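Local coordinates for putative branched-chain amino acid aminotransferase IlvE (Streptococcus mutans, PDB 4DQN), which probably transfers the amino group of leucine, isoleucine or valine to 2-oxoglutarate, with pyridoxal 5'-phosphate as cofactor, at residues 102-105 and 106-110; 251-254 and 255-259; 305-308 and 309-313. All coordinates share one frame; numbering follows the deposited sequence.

Interaction 1 of 3, residues 102-105 and 106-110; sequences KFID and AAKQV
The Asp105 carboxylate and the Gln109 carboxamide are the flat groups that meet here, their planes 55° apart. Gln109 NE2 donates a hydrogen bond to Asp105 OD2 (2.7 Å), and the donor arrives on the syn side of that oxygen but well out of the carboxylate plane. The acceptor lies close to the amide plane, though the bond is bent (N-H...O 148°). With CG anti to the backbone N (chi1 175°), the carboxylate of Asp105 leans toward the following turn, where the extended Gln109 chain can reach it. The same two residues are joined through their backbones, Gln109 N to Asp105 O at 3.0 Å, so one i to i+4 step carries two bonds. Both belong to helix 100-113, which packs on the antiparallel sheet containing strands 24-30, 126-136 and 147-157. Ala106 rests on Tyr25 and Ile152, Ala107 on Leu129, and Phe103 packs against Ala83 and Leu86 of helix 79-92 and Pro131 of strand 126-136. One turn along the helix from Ile104, Lys108 runs beside it in the same direction, and Ile104 CG2 approaches Lys108 CE to 4.1 Å, an aliphatic contact alongside the stem. The Lys108 ammonium group is hydrogen-bonded to the backbone O of Lys342 and of the C-terminal residue Asp345. The backbone bond from Lys108 N to Ile104 O, 3.0 Å long, spans the same step.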
ATOM      1  N   LYS A 102     -25.499  -0.745   6.012  1.00 24.94           N
ATOM      2  CA  LYS A 102     -25.159   0.361   5.105  1.00 26.06           C
ATOM      3  C   LYS A 102     -24.544  -0.185   3.816  1.00 27.64           C
ATOM      4  O   LYS A 102     -24.931   0.214   2.713  1.00 27.35           O
ATOM      5  CB  LYS A 102     -24.177   1.344   5.782  1.00 28.31           C
ATOM      6  CG  LYS A 102     -23.739   2.527   4.904  1.00 25.75           C
ATOM      7  CD  LYS A 102     -22.729   3.399   5.661  1.00 26.62           C
ATOM      8  CE  LYS A 102     -22.336   4.634   4.873  1.00 26.39           C
ATOM      9  NZ  LYS A 102     -23.493   5.523   4.544  1.00 26.62           N
ATOM     10  N   PHE A 103     -23.588  -1.106   3.973  1.00 26.41           N
ATOM     11  CA  PHE A 103     -22.876  -1.719   2.853  1.00 24.92           C
ATOM     12  C   PHE A 103     -23.832  -2.427   1.882  1.00 28.91           C
ATOM     13  O   PHE A 103     -23.776  -2.215   0.656  1.00 27.87           O
ATOM     14  CB  PHE A 103     -21.847  -2.720   3.412  1.00 23.90           C
ATOM     15  CG  PHE A 103     -20.996  -3.401   2.358  1.00 25.64           C
ATOM     16  CD1 PHE A 103     -21.488  -4.497   1.649  1.00 26.22           C
ATOM     17  CD2 PHE A 103     -19.693  -2.966   2.106  1.00 25.43           C
ATOM     18  CE1 PHE A 103     -20.703  -5.130   0.672  1.00 27.57           C
ATOM     19  CE2 PHE A 103     -18.895  -3.598   1.146  1.00 26.20           C
ATOM     20  CZ  PHE A 103     -19.402  -4.687   0.428  1.00 23.74           C
ATOM     21  N   ILE A 104     -24.702  -3.274   2.425  1.00 26.48           N
ATOM     22  CA  ILE A 104     -25.574  -4.085   1.582  1.00 27.18           C
ATOM     23  C   ILE A 104     -26.606  -3.195   0.909  1.00 27.84           C
ATOM     24  O   ILE A 104     -26.885  -3.351  -0.279  1.00 28.22           O
ATOM     25  CB  ILE A 104     -26.250  -5.202   2.387  1.00 27.19           C
ATOM     26  CG1 ILE A 104     -25.208  -6.237   2.815  1.00 28.30           C
ATOM     27  CG2 ILE A 104     -27.321  -5.907   1.562  1.00 28.05           C
ATOM     28  CD1 ILE A 104     -25.781  -7.263   3.798  1.00 27.75           C
ATOM     29  N   ASP A 105     -27.155  -2.241   1.657  1.00 27.46           N
ATOM     30  CA  ASP A 105     -28.107  -1.307   1.076  1.00 29.43           C
ATOM     31  C   ASP A 105     -27.474  -0.516  -0.051  1.00 27.48           C
ATOM     32  O   ASP A 105     -28.100  -0.275  -1.088  1.00 26.45           O
ATOM     33  CB  ASP A 105     -28.636  -0.331   2.126  1.00 29.26           C
ATOM     34  CG  ASP A 105     -29.523   0.725   1.515  1.00 33.57           C
ATOM     35  OD1 ASP A 105     -30.658   0.381   1.136  1.00 35.15           O
ATOM     36  OD2 ASP A 105     -29.084   1.893   1.385  1.00 32.79           O
ATOM     37  N   ALA A 106     -26.232  -0.090   0.150  1.00 28.48           N
ATOM     38  CA  ALA A 106     -25.549   0.686  -0.881  1.00 22.26           C
ATOM     39  C   ALA A 106     -25.351  -0.144  -2.136  1.00 23.85           C
ATOM     40  O   ALA A 106     -25.550   0.342  -3.251  1.00 26.34           O
ATOM     41  CB  ALA A 106     -24.216   1.183  -0.365  1.00 24.56           C
ATOM     42  N   ALA A 107     -24.910  -1.385  -1.959  1.00 23.68           N
ATOM     43  CA  ALA A 107     -24.733  -2.300  -3.083  1.00 25.22           C
ATOM     44  C   ALA A 107     -26.036  -2.459  -3.868  1.00 26.78           C
ATOM     45  O   ALA A 107     -26.041  -2.371  -5.094  1.00 25.42           O
ATOM     46  CB  ALA A 107     -24.245  -3.653  -2.588  1.00 26.84           C
ATOM     47  N   LYS A 108     -27.136  -2.710  -3.163  1.00 26.42           N
ATOM     48  CA  LYS A 108     -28.434  -2.820  -3.828  1.00 27.09           C
ATOM     49  C   LYS A 108     -28.831  -1.560  -4.596  1.00 27.21           C
ATOM     50  O   LYS A 108     -29.325  -1.655  -5.722  1.00 27.24           O
ATOM     51  CB  LYS A 108     -29.514  -3.176  -2.814  1.00 27.81           C
ATOM     52  CG  LYS A 108     -29.369  -4.577  -2.254  1.00 29.74           C
ATOM     53  CD  LYS A 108     -30.609  -4.954  -1.448  1.00 36.95           C
ATOM     54  CE  LYS A 108     -30.509  -6.385  -0.943  1.00 38.79           C
ATOM     55  NZ  LYS A 108     -31.703  -6.792  -0.129  1.00 39.81           N
ATOM     56  N   GLN A 109     -28.628  -0.384  -3.991  1.00 25.63           N
ATOM     57  CA  GLN A 109     -28.921   0.876  -4.679  1.00 27.07           C
ATOM     58  C   GLN A 109     -28.177   0.991  -6.002  1.00 27.73           C
ATOM     59  O   GLN A 109     -28.736   1.483  -6.989  1.00 29.39           O
ATOM     60  CB  GLN A 109     -28.539   2.084  -3.816  1.00 28.52           C
ATOM     61  CG  GLN A 109     -29.475   2.383  -2.658  1.00 31.41           C
ATOM     62  CD  GLN A 109     -29.114   3.695  -1.985  1.00 29.99           C
ATOM     63  OE1 GLN A 109     -29.059   4.736  -2.632  1.00 32.60           O
ATOM     64  NE2 GLN A 109     -28.840   3.642  -0.685  1.00 27.83           N
ATOM     65  N   VAL A 110     -26.910   0.570  -6.022  1.00 27.42           N
ATOM     66  CA  VAL A 110     -26.119   0.648  -7.250  1.00 23.65           C
ATOM     67  C   VAL A 110     -26.638  -0.324  -8.312  1.00 25.25           C
ATOM     68  O   VAL A 110     -26.760   0.041  -9.485  1.00 28.65           O
ATOM     69  CB  VAL A 110     -24.618   0.422  -6.982  1.00 23.97           C
ATOM     70  CG1 VAL A 110     -23.827   0.418  -8.297  1.00 24.23           C
ATOM     71  CG2 VAL A 110     -24.094   1.522  -6.075  1.00 24.91           C
TER

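Interaction 2 of 3, residues 251-254 and 255-259; sequences VTKY and SLLYL
From Val251 to Tyr258 the backbone makes successive i to i+4 hydrogen bonds, exemplified by Leu257 N to Lys253 O at 2.9 Å with an N-H...O angle of 169°. At the start of this run Val251 O accepts twice from one residue. Ser255 N reaches it at 3.0 Å, and the hydroxyl Ser255 OG donates to the same Val251 O at 2.8 Å. The two donors come from opposite faces of the carbonyl plane; OG stands 38° above that plane and does not use a lone-pair direction. A chi1 of -61° sets OG beside its own backbone N, folding the hydroxyl back against the preceding turn. Ser255 OG also takes part in a weak hydrogen bond with Arg78 NE. On another side of the helix, Leu257 lies alongside both Lys253 and Tyr254, pointing the same way as each. Its CD2 branch does the touching: Leu257 CD2 is 3.9 Å from Lys253 CG, on the aliphatic stem, and 4.0 Å from Tyr254 CD1, approaching the ring obliquely. A looser apolar approach, Leu256 CD1 to Thr252 CG2, measures 4.2 Å. Leu256 and Leu257 both pack on Phe239 of strand 238-241, and Leu257 also touches Ala268 of strand 267-270, whereas Thr252, Ser255 and Leu259 meet Leu325 of helix 316-329. The face bearing Leu256 and Leu257 thus lies on the sheet, and the face bearing Thr252, Ser255 and Leu259 lies on helix 316-329. Because 238-241 and 267-270 pair in parallel and the helix links them along the chain, 251-262 is the connecting helix of a beta-alpha-beta crossover.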
ATOM      1  N   VAL A 251     -14.396 -14.834  -0.023  1.00 34.89           N
ATOM      2  CA  VAL A 251     -15.770 -15.303   0.183  1.00 32.20           C
ATOM      3  C   VAL A 251     -15.974 -16.594  -0.612  1.00 32.18           C
ATOM      4  O   VAL A 251     -16.661 -17.524  -0.177  1.00 32.65           O
ATOM      5  CB  VAL A 251     -16.777 -14.227  -0.259  1.00 31.18           C
ATOM      6  CG1 VAL A 251     -18.201 -14.657   0.055  1.00 32.52           C
ATOM      7  CG2 VAL A 251     -16.476 -12.910   0.439  1.00 31.00           C
ATOM      8  N   THR A 252     -15.343 -16.654  -1.776  1.00 30.07           N
ATOM      9  CA  THR A 252     -15.434 -17.831  -2.634  1.00 32.87           C
ATOM     10  C   THR A 252     -14.858 -19.069  -1.940  1.00 35.90           C
ATOM     11  O   THR A 252     -15.458 -20.146  -1.986  1.00 29.59           O
ATOM     12  CB  THR A 252     -14.733 -17.573  -3.981  1.00 30.22           C
ATOM     13  OG1 THR A 252     -15.205 -16.328  -4.514  1.00 27.52           O
ATOM     14  CG2 THR A 252     -15.058 -18.676  -4.985  1.00 32.08           C
ATOM     15  N   LYS A 253     -13.720 -18.909  -1.264  1.00 33.74           N
ATOM     16  CA  LYS A 253     -13.114 -20.022  -0.526  1.00 29.28           C
ATOM     17  C   LYS A 253     -14.009 -20.564   0.580  1.00 30.38           C
ATOM     18  O   LYS A 253     -14.167 -21.781   0.716  1.00 33.07           O
ATOM     19  CB  LYS A 253     -11.763 -19.617   0.076  1.00 33.97           C
ATOM     20  CG  LYS A 253     -11.344 -20.561   1.197  1.00 38.05           C
ATOM     21  CD  LYS A 253     -10.042 -20.166   1.863  1.00 45.45           C
ATOM     22  CE  LYS A 253     -10.230 -19.092   2.916  1.00 43.48           C
ATOM     23  NZ  LYS A 253      -8.898 -18.746   3.511  1.00 48.35           N
ATOM     24  N   TYR A 254     -14.598 -19.674   1.374  1.00 30.96           N
ATOM     25  CA  TYR A 254     -15.477 -20.124   2.444  1.00 32.09           C
ATOM     26  C   TYR A 254     -16.697 -20.820   1.872  1.00 32.75           C
ATOM     27  O   TYR A 254     -17.143 -21.842   2.402  1.00 33.55           O
ATOM     28  CB  TYR A 254     -15.886 -18.953   3.343  1.00 37.27           C
ATOM     29  CG  TYR A 254     -14.757 -18.510   4.237  1.00 40.55           C
ATOM     30  CD1 TYR A 254     -13.926 -19.450   4.835  1.00 43.26           C
ATOM     31  CD2 TYR A 254     -14.497 -17.163   4.453  1.00 44.53           C
ATOM     32  CE1 TYR A 254     -12.882 -19.070   5.642  1.00 50.76           C
ATOM     33  CE2 TYR A 254     -13.445 -16.766   5.265  1.00 50.02           C
ATOM     34  CZ  TYR A 254     -12.641 -17.731   5.854  1.00 50.94           C
ATOM     35  OH  TYR A 254     -11.588 -17.365   6.662  1.00 57.98           O
ATOM     36  N   SER A 255     -17.227 -20.267   0.785  1.00 30.66           N
ATOM     37  CA  SER A 255     -18.369 -20.868   0.091  1.00 33.34           C
ATOM     38  C   SER A 255     -18.053 -22.272  -0.441  1.00 31.48           C
ATOM     39  O   SER A 255     -18.883 -23.182  -0.335  1.00 29.48           O
ATOM     40  CB  SER A 255     -18.813 -19.951  -1.049  1.00 31.60           C
ATOM     41  OG  SER A 255     -19.217 -18.693  -0.528  1.00 31.12           O
ATOM     42  N   LEU A 256     -16.857 -22.442  -1.005  1.00 29.37           N
ATOM     43  CA  LEU A 256     -16.426 -23.731  -1.546  1.00 30.45           C
ATOM     44  C   LEU A 256     -16.203 -24.745  -0.430  1.00 32.95           C
ATOM     45  O   LEU A 256     -16.594 -25.911  -0.555  1.00 31.81           O
ATOM     46  CB  LEU A 256     -15.155 -23.574  -2.395  1.00 31.69           C
ATOM     47  CG  LEU A 256     -15.407 -22.938  -3.770  1.00 33.15           C
ATOM     48  CD1 LEU A 256     -14.128 -22.760  -4.560  1.00 30.04           C
ATOM     49  CD2 LEU A 256     -16.415 -23.776  -4.574  1.00 30.74           C
ATOM     50  N   LEU A 257     -15.580 -24.293   0.653  1.00 33.87           N
ATOM     51  CA  LEU A 257     -15.441 -25.086   1.876  1.00 33.31           C
ATOM     52  C   LEU A 257     -16.797 -25.623   2.312  1.00 36.61           C
ATOM     53  O   LEU A 257     -16.956 -26.813   2.629  1.00 33.75           O
ATOM     54  CB  LEU A 257     -14.914 -24.183   2.987  1.00 33.19           C
ATOM     55  CG  LEU A 257     -13.576 -24.420   3.694  1.00 41.07           C
ATOM     56  CD1 LEU A 257     -12.728 -25.484   3.038  1.00 34.77           C
ATOM     57  CD2 LEU A 257     -12.816 -23.103   3.803  1.00 36.83           C
ATOM     58  N   TYR A 258     -17.766 -24.716   2.346  1.00 32.74           N
ATOM     59  CA  TYR A 258     -19.117 -25.022   2.784  1.00 35.03           C
ATOM     60  C   TYR A 258     -19.771 -26.031   1.847  1.00 32.23           C
ATOM     61  O   TYR A 258     -20.282 -27.053   2.298  1.00 33.68           O
ATOM     62  CB  TYR A 258     -19.934 -23.732   2.840  1.00 31.26           C
ATOM     63  CG  TYR A 258     -21.313 -23.879   3.432  1.00 32.02           C
ATOM     64  CD1 TYR A 258     -22.362 -24.413   2.691  1.00 30.45           C
ATOM     65  CD2 TYR A 258     -21.576 -23.456   4.720  1.00 33.41           C
ATOM     66  CE1 TYR A 258     -23.625 -24.541   3.233  1.00 33.10           C
ATOM     67  CE2 TYR A 258     -22.836 -23.580   5.272  1.00 37.52           C
ATOM     68  CZ  TYR A 258     -23.856 -24.116   4.522  1.00 32.03           C
ATOM     69  OH  TYR A 258     -25.117 -24.224   5.069  1.00 33.72           O
ATOM     70  N   LEU A 259     -19.751 -25.753   0.546  1.00 34.59           N
ATOM     71  CA  LEU A 259     -20.432 -26.624  -0.418  1.00 28.69           C
ATOM     72  C   LEU A 259     -19.770 -27.995  -0.510  1.00 34.57           C
ATOM     73  O   LEU A 259     -20.460 -29.011  -0.570  1.00 34.87           O
ATOM     74  CB  LEU A 259     -20.515 -25.970  -1.798  1.00 30.71           C
ATOM     75  CG  LEU A 259     -21.289 -24.650  -1.834  1.00 30.08           C
ATOM     76  CD1 LEU A 259     -21.243 -24.020  -3.215  1.00 26.57           C
ATOM     77  CD2 LEU A 259     -22.739 -24.874  -1.385  1.00 27.67           C
TER

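Interaction 3 of 3, residues 305-308 and 309-313; sequences FHVF and YSETE
The end of strand 304-307 and the loop leading to helix 316-329 meet here on the surface, where the chain bends away from the strand: the directions from Phe305 CA to Phe308 CA and from Tyr309 CA to Glu311 CA differ by 132°. Across this bend Glu311 meets Phe305 and Val307. Its carboxylate carbon, Glu311 CD, sits at the edge of the Phe305 ring and near the ring plane, 3.6 Å from Phe305 CE2, an approach at the positively polarised rim that would probably be mildly favourable for a carboxylate. Ring and carboxylate planes are steeply inclined, 73° apart. Glu311 OE1 is likewise 3.6 Å from Phe305 CE2 but displaced from the ring plane. The aliphatic part of Glu311 crosses Val307 at about a right angle, and Val307 CG2 touches Glu311 CG at 3.7 Å. The other branch faces the backbone: Val307 CG1 is anti to its own N (chi1 172°) and comes within 3.7 Å of Ser310 N. Strand 304-307 pairs antiparallel with 292-301 through backbone bonds between His306 and Val299, so the bend leaves from a strand of the mixed sheet. Phe308 is turned toward that sheet, against Ile296, Val299, Phe281 and Ala284, and one face of its ring carries His306 CD2, offset toward the rim. Beyond the bend, Ser310 OG accepts hydrogen bonds from Thr312 N and Glu313 N, each at 3.0 Å; these two bonds satisfy the definitions of an ST turn and an ST motif.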
ATOM      1  N   PHE A 305       8.039 -28.469 -13.214  1.00 37.33           N
ATOM      2  CA  PHE A 305       6.707 -28.094 -13.649  1.00 34.99           C
ATOM      3  C   PHE A 305       5.760 -29.199 -13.209  1.00 38.55           C
ATOM      4  O   PHE A 305       5.848 -30.318 -13.703  1.00 37.05           O
ATOM      5  CB  PHE A 305       6.683 -27.943 -15.167  1.00 36.25           C
ATOM      6  CG  PHE A 305       5.343 -27.564 -15.712  1.00 38.57           C
ATOM      7  CD1 PHE A 305       4.761 -26.350 -15.372  1.00 39.86           C
ATOM      8  CD2 PHE A 305       4.666 -28.415 -16.573  1.00 37.63           C
ATOM      9  CE1 PHE A 305       3.517 -25.991 -15.882  1.00 37.32           C
ATOM     10  CE2 PHE A 305       3.429 -28.064 -17.093  1.00 38.02           C
ATOM     11  CZ  PHE A 305       2.851 -26.859 -16.750  1.00 37.11           C
ATOM     12  N   HIS A 306       4.883 -28.902 -12.254  1.00 32.46           N
ATOM     13  CA  HIS A 306       4.049 -29.934 -11.661  1.00 36.09           C
ATOM     14  C   HIS A 306       2.617 -29.859 -12.178  1.00 37.84           C
ATOM     15  O   HIS A 306       1.942 -28.833 -12.012  1.00 35.84           O
ATOM     16  CB  HIS A 306       4.041 -29.818 -10.136  1.00 36.35           C
ATOM     17  CG  HIS A 306       3.353 -30.962  -9.456  1.00 40.76           C
ATOM     18  ND1 HIS A 306       4.041 -32.029  -8.921  1.00 39.67           N
ATOM     19  CD2 HIS A 306       2.039 -31.220  -9.250  1.00 38.21           C
ATOM     20  CE1 HIS A 306       3.183 -32.892  -8.405  1.00 42.05           C
ATOM     21  NE2 HIS A 306       1.961 -32.426  -8.595  1.00 42.02           N
ATOM     22  N   VAL A 307       2.155 -30.941 -12.798  1.00 36.45           N
ATOM     23  CA  VAL A 307       0.800 -30.991 -13.340  1.00 37.78           C
ATOM     24  C   VAL A 307      -0.055 -31.843 -12.420  1.00 37.12           C
ATOM     25  O   VAL A 307       0.258 -33.007 -12.171  1.00 37.64           O
ATOM     26  CB  VAL A 307       0.777 -31.547 -14.785  1.00 42.17           C
ATOM     27  CG1 VAL A 307      -0.655 -31.775 -15.253  1.00 36.15           C
ATOM     28  CG2 VAL A 307       1.467 -30.585 -15.723  1.00 37.01           C
ATOM     29  N   PHE A 308      -1.115 -31.251 -11.883  1.00 37.89           N
ATOM     30  CA  PHE A 308      -1.989 -31.971 -10.965  1.00 38.37           C
ATOM     31  C   PHE A 308      -2.886 -32.951 -11.703  1.00 37.74           C
ATOM     32  O   PHE A 308      -2.890 -34.148 -11.414  1.00 41.06           O
ATOM     33  CB  PHE A 308      -2.841 -30.987 -10.156  1.00 38.88           C
ATOM     34  CG  PHE A 308      -2.028 -30.028  -9.339  1.00 37.74           C
ATOM     35  CD1 PHE A 308      -1.615 -30.371  -8.060  1.00 37.74           C
ATOM     36  CD2 PHE A 308      -1.664 -28.790  -9.854  1.00 34.99           C
ATOM     37  CE1 PHE A 308      -0.860 -29.498  -7.304  1.00 40.56           C
ATOM     38  CE2 PHE A 308      -0.900 -27.905  -9.109  1.00 35.93           C
ATOM     39  CZ  PHE A 308      -0.497 -28.257  -7.831  1.00 35.91           C
ATOM     40  N   TYR A 309      -3.648 -32.437 -12.659  1.00 39.80           N
ATOM     41  CA  TYR A 309      -4.649 -33.243 -13.338  1.00 38.40           C
ATOM     42  C   TYR A 309      -4.369 -33.291 -14.828  1.00 39.01           C
ATOM     43  O   TYR A 309      -4.159 -34.363 -15.398  1.00 39.84           O
ATOM     44  CB  TYR A 309      -6.051 -32.680 -13.076  1.00 37.08           C
ATOM     45  CG  TYR A 309      -7.136 -33.534 -13.686  1.00 39.92           C
ATOM     46  CD1 TYR A 309      -7.721 -33.184 -14.892  1.00 41.43           C
ATOM     47  CD2 TYR A 309      -7.542 -34.706 -13.075  1.00 34.13           C
ATOM     48  CE1 TYR A 309      -8.695 -33.963 -15.463  1.00 42.59           C
ATOM     49  CE2 TYR A 309      -8.524 -35.500 -13.638  1.00 40.91           C
ATOM     50  CZ  TYR A 309      -9.089 -35.118 -14.836  1.00 41.17           C
ATOM     51  OH  TYR A 309     -10.070 -35.881 -15.416  1.00 49.56           O
ATOM     52  N   SER A 310      -4.357 -32.118 -15.455  1.00 37.79           N
ATOM     53  CA  SER A 310      -4.101 -32.008 -16.884  1.00 39.20           C
ATOM     54  C   SER A 310      -3.772 -30.571 -17.248  1.00 38.29           C
ATOM     55  O   SER A 310      -4.183 -29.639 -16.552  1.00 38.40           O
ATOM     56  CB  SER A 310      -5.323 -32.460 -17.683  1.00 38.67           C
ATOM     57  OG  SER A 310      -5.144 -32.139 -19.048  1.00 39.14           O
ATOM     58  N   GLU A 311      -3.042 -30.387 -18.342  1.00 39.25           N
ATOM     59  CA  GLU A 311      -2.718 -29.042 -18.795  1.00 40.17           C
ATOM     60  C   GLU A 311      -3.828 -28.487 -19.661  1.00 41.57           C
ATOM     61  O   GLU A 311      -3.895 -27.279 -19.896  1.00 40.70           O
ATOM     62  CB  GLU A 311      -1.414 -29.037 -19.592  1.00 42.77           C
ATOM     63  CG  GLU A 311      -0.175 -29.163 -18.743  1.00 40.95           C
ATOM     64  CD  GLU A 311       1.087 -29.127 -19.573  1.00 42.42           C
ATOM     65  OE1 GLU A 311       1.416 -28.046 -20.103  1.00 44.36           O
ATOM     66  OE2 GLU A 311       1.740 -30.184 -19.693  1.00 46.33           O
ATOM     67  N   THR A 312      -4.701 -29.371 -20.135  1.00 40.92           N
ATOM     68  CA  THR A 312      -5.738 -28.966 -21.079  1.00 43.25           C
ATOM     69  C   THR A 312      -7.164 -29.217 -20.586  1.00 44.50           C
ATOM     70  O   THR A 312      -8.087 -28.478 -20.932  1.00 48.51           O
ATOM     71  CB  THR A 312      -5.543 -29.656 -22.441  1.00 44.94           C
ATOM     72  OG1 THR A 312      -6.622 -29.292 -23.310  1.00 57.63           O
ATOM     73  CG2 THR A 312      -5.519 -31.165 -22.279  1.00 44.82           C
ATOM     74  N   GLU A 313      -7.342 -30.252 -19.778  1.00 43.61           N
ATOM     75  CA  GLU A 313      -8.664 -30.587 -19.270  1.00 47.30           C
ATOM     76  C   GLU A 313      -8.792 -30.274 -17.785  1.00 43.18           C
ATOM     77  O   GLU A 313      -7.796 -30.143 -17.078  1.00 44.60           O
ATOM     78  CB  GLU A 313      -8.988 -32.052 -19.566  1.00 49.91           C
ATOM     79  CG  GLU A 313      -9.459 -32.256 -21.002  1.00 55.80           C
ATOM     80  CD  GLU A 313      -9.009 -33.574 -21.591  1.00 66.12           C
ATOM     81  OE1 GLU A 313      -8.115 -34.218 -20.997  1.00 66.31           O
ATOM     82  OE2 GLU A 313      -9.547 -33.963 -22.655  1.00 71.28           O
TER

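How the interactions relate
Following the chain from the N terminus, interaction 1 comes first, interaction 2 next and interaction 3 last. Each joins two directly consecutive segments, so none encloses a long loop, and they lie in series without nesting or crossing. Interaction 1 spans turns of helix 100-113 against the antiparallel sheet. Interaction 2 does so in helix 251-262, packed beside the mixed sheet, while interaction 3 follows the last strand of that sheet into a surface loop. The centres of interactions 1 and 2 are about 23 Å apart, as are those of 2 and 3. Interactions 1 and 3, about 41 Å apart between centres, lie on opposite sides of the chain's centre.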